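Local coordinates for ABC-type transport system, sugar-family extracellular solute-binding protein (Peptoclostridium difficile 630, PDB 6HNJ) that probably serves as the extracellular solute-binding component of an ABC transporter, capturing a small ligand, possibly a sugar, for uptake, at residues D210-P215 with I236-A241. The protein carries 1 engineered substitution. Numbering follows the deposited sequence.
Sequences DVLYVP and IPVIAA. With EDO (1,2-ethanediol), chain E.
V214 and V238 meet on one face of the sheet, with CG2 of V214 3.6 Å from CG1 of V238. Beside them L212 runs alongside V238, its CB 4.1 Å from V238 CG2. Helix 224-233 covers this face through V227, M224 and A231. On the other face, CD1 of I239 reaches V211 at 3.6 Å from CG2, the methyl turned away from the backbone N. The Y213 side chain runs roughly perpendicular to that of I239, with CD1 4.1 Å from I239 CG2. With CG also anti to the backbone N (chi1 -176°), the Y213 ring lies along the strand, and its OH comes 3.5 Å from A241 CB.

The two strands run parallel, 211-214 inside and 238-240 at the edge of a four-stranded sheet. The chain between them is largely helical, giving the beta-alpha-beta crossover of a periplasmic-binding-protein-like lobe. Four backbone hydrogen bonds join the two segments, the outer two using P237 and A241 just beyond strand 238-240. L212 N donates to P237 O, and L212 O accepts from I239 N at 2.8 Å. V214 N donates to I239 O, and V214 O accepts from A241 N. The last is the most bent, 144° at the hydrogen.

Past V214, a water donates to P215 O and weakly accepts from A241 N. At the other end, D210 OD2 takes the backbone N-H groups of K156 and T157. It also accepts from O1 of a 1,2-ethanediol, probably from the crystallisation liquor, at 2.9 Å.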
ATOM      1  N   ASP A 210      -4.420  22.085 -12.336  1.00 23.28           N
ATOM      2  CA  ASP A 210      -3.291  21.782 -13.190  1.00 25.39           C
ATOM      3  C   ASP A 210      -2.793  20.318 -13.080  1.00 26.63           C
ATOM      4  O   ASP A 210      -2.018  19.844 -13.938  1.00 26.45           O
ATOM      5  CB  ASP A 210      -2.144  22.770 -12.894  1.00 25.46           C
ATOM      6  CG  ASP A 210      -2.557  24.254 -13.047  1.00 28.11           C
ATOM      7  OD1 ASP A 210      -3.218  24.624 -14.056  1.00 31.00           O
ATOM      8  OD2 ASP A 210      -2.201  25.060 -12.168  1.00 27.00           O
ATOM      9  N   VAL A 211      -3.193  19.641 -11.999  1.00 23.63           N
ATOM     10  CA  VAL A 211      -2.813  18.269 -11.702  1.00 22.85           C
ATOM     11  C   VAL A 211      -3.925  17.728 -10.752  1.00 21.55           C
ATOM     12  O   VAL A 211      -4.475  18.499  -9.940  1.00 22.89           O
ATOM     13  CB  VAL A 211      -1.402  18.197 -11.076  1.00 22.96           C
ATOM     14  CG1 VAL A 211      -1.306  19.006  -9.777  1.00 22.74           C
ATOM     15  CG2 VAL A 211      -0.996  16.773 -10.836  1.00 22.47           C
ATOM     16  N   LEU A 212      -4.262  16.445 -10.887  1.00 20.66           N
ATOM     17  CA  LEU A 212      -5.195  15.738  -9.986  1.00 20.69           C
ATOM     18  C   LEU A 212      -4.407  14.724  -9.156  1.00 20.33           C
ATOM     19  O   LEU A 212      -3.550  14.008  -9.700  1.00 20.72           O
ATOM     20  CB  LEU A 212      -6.249  14.988 -10.773  1.00 20.77           C
ATOM     21  CG  LEU A 212      -7.324  14.247  -9.967  1.00 20.52           C
ATOM     22  CD1 LEU A 212      -8.238  15.271  -9.324  1.00 21.46           C
ATOM     23  CD2 LEU A 212      -8.121  13.234 -10.768  1.00 22.64           C
ATOM     24  N   TYR A 213      -4.685  14.693  -7.865  1.00 19.13           N
ATOM     25  CA  TYR A 213      -4.169  13.651  -6.962  1.00 20.00           C
ATOM     26  C   TYR A 213      -5.298  12.716  -6.625  1.00 20.42           C
ATOM     27  O   TYR A 213      -6.338  13.160  -6.146  1.00 21.97           O
ATOM     28  CB  TYR A 213      -3.607  14.224  -5.683  1.00 20.72           C
ATOM     29  CG  TYR A 213      -2.989  13.192  -4.776  1.00 21.65           C
ATOM     30  CD1 TYR A 213      -1.754  12.651  -5.066  1.00 22.78           C
ATOM     31  CD2 TYR A 213      -3.643  12.756  -3.626  1.00 23.30           C
ATOM     32  CE1 TYR A 213      -1.162  11.717  -4.217  1.00 23.14           C
ATOM     33  CE2 TYR A 213      -3.059  11.832  -2.779  1.00 23.02           C
ATOM     34  CZ  TYR A 213      -1.822  11.308  -3.096  1.00 23.12           C
ATOM     35  OH  TYR A 213      -1.197  10.389  -2.280  1.00 24.53           O
ATOM     36  N   VAL A 214      -5.104  11.428  -6.910  1.00 21.35           N
ATOM     37  CA  VAL A 214      -6.039  10.374  -6.523  1.00 21.89           C
ATOM     38  C   VAL A 214      -5.502   9.648  -5.285  1.00 22.30           C
ATOM     39  O   VAL A 214      -4.524   8.887  -5.391  1.00 21.86           O
ATOM     40  CB  VAL A 214      -6.259   9.396  -7.681  1.00 22.51           C
ATOM     41  CG1 VAL A 214      -7.174   8.265  -7.247  1.00 24.32           C
ATOM     42  CG2 VAL A 214      -6.892  10.137  -8.874  1.00 21.60           C
ATOM     43  N   PRO A 215      -6.159   9.822  -4.114  1.00 21.90           N
ATOM     44  CA  PRO A 215      -5.655   9.135  -2.897  1.00 22.58           C
ATOM     45  C   PRO A 215      -5.989   7.658  -2.849  1.00 22.41           C
ATOM     46  O   PRO A 215      -6.557   7.136  -3.800  1.00 20.81           O
ATOM     47  CB  PRO A 215      -6.348   9.869  -1.730  1.00 23.73           C
ATOM     48  CG  PRO A 215      -7.384  10.733  -2.335  1.00 25.61           C
ATOM     49  CD  PRO A 215      -7.325  10.666  -3.830  1.00 24.36           C
ATOM     50  N   ILE A 236      -4.501  17.179 -18.297  1.00 27.09           N
ATOM     51  CA  ILE A 236      -4.283  17.198 -16.848  1.00 27.75           C
ATOM     52  C   ILE A 236      -3.638  15.874 -16.436  1.00 26.33           C
ATOM     53  O   ILE A 236      -4.248  14.814 -16.596  1.00 26.94           O
ATOM     54  CB  ILE A 236      -5.580  17.396 -16.078  1.00 26.97           C
ATOM     55  CG1 ILE A 236      -6.232  18.719 -16.469  1.00 29.64           C
ATOM     56  CG2 ILE A 236      -5.346  17.360 -14.572  1.00 27.72           C
ATOM     57  CD1 ILE A 236      -7.711  18.714 -16.187  1.00 30.30           C
ATOM     58  N   PRO A 237      -2.396  15.925 -15.917  1.00 25.65           N
ATOM     59  CA  PRO A 237      -1.755  14.711 -15.430  1.00 23.95           C
ATOM     60  C   PRO A 237      -2.432  14.274 -14.141  1.00 22.62           C
ATOM     61  O   PRO A 237      -2.899  15.114 -13.372  1.00 21.50           O
ATOM     62  CB  PRO A 237      -0.309  15.130 -15.156  1.00 24.39           C
ATOM     63  CG  PRO A 237      -0.350  16.596 -14.979  1.00 26.65           C
ATOM     64  CD  PRO A 237      -1.575  17.125 -15.678  1.00 26.15           C
ATOM     65  N   VAL A 238      -2.475  12.964 -13.915  1.00 20.98           N
ATOM     66  CA  VAL A 238      -3.055  12.444 -12.703  1.00 20.91           C
ATOM     67  C   VAL A 238      -2.000  11.662 -11.942  1.00 21.16           C
ATOM     68  O   VAL A 238      -1.399  10.742 -12.469  1.00 20.34           O
ATOM     69  CB  VAL A 238      -4.265  11.533 -12.999  1.00 21.82           C
ATOM     70  CG1 VAL A 238      -4.798  10.928 -11.690  1.00 22.80           C
ATOM     71  CG2 VAL A 238      -5.335  12.314 -13.793  1.00 20.39           C
ATOM     72  N   ILE A 239      -1.828  12.025 -10.691  1.00 20.61           N
ATOM     73  CA  ILE A 239      -0.934  11.276  -9.768  1.00 21.93           C
ATOM     74  C   ILE A 239      -1.770  10.470  -8.812  1.00 20.89           C
ATOM     75  O   ILE A 239      -2.658  11.021  -8.181  1.00 21.17           O
ATOM     76  CB  ILE A 239      -0.031  12.226  -8.975  1.00 21.90           C
ATOM     77  CG1 ILE A 239       0.834  13.013  -9.936  1.00 24.52           C
ATOM     78  CG2 ILE A 239       0.871  11.448  -8.009  1.00 21.38           C
ATOM     79  CD1 ILE A 239       1.260  14.326  -9.375  1.00 27.98           C
ATOM     80  N   ALA A 240      -1.489   9.167  -8.697  1.00 20.42           N
ATOM     81  CA  ALA A 240      -2.227   8.276  -7.802  1.00 21.56           C
ATOM     82  C   ALA A 240      -1.311   7.863  -6.639  1.00 23.48           C
ATOM     83  O   ALA A 240      -0.087   7.832  -6.785  1.00 22.98           O
ATOM     84  CB  ALA A 240      -2.680   7.038  -8.561  1.00 21.75           C
ATOM     85  N   ALA A 241      -1.912   7.525  -5.513  1.00 23.38           N
ATOM     86  CA  ALA A 241      -1.178   7.075  -4.312  1.00 24.71           C
ATOM     87  C   ALA A 241      -0.573   5.697  -4.444  1.00 26.46           C
ATOM     88  O   ALA A 241       0.377   5.383  -3.714  1.00 30.40           O
ATOM     89  CB  ALA A 241      -2.100   7.117  -3.092  1.00 25.99           C
TER
HETATM   90  C1  EDO E 404      -5.336  27.672 -12.739  1.00 58.57           C
HETATM   91  O1  EDO E 404      -4.240  27.105 -12.005  1.00 55.53           O
HETATM   92  C2  EDO E 404      -5.312  27.174 -14.177  1.00 57.58           C
HETATM   93  O2  EDO E 404      -6.138  26.008 -14.261  1.00 58.46           O
HETATM   94  O   HOH W   1      -4.468   5.700  -5.442  1.00 22.55           O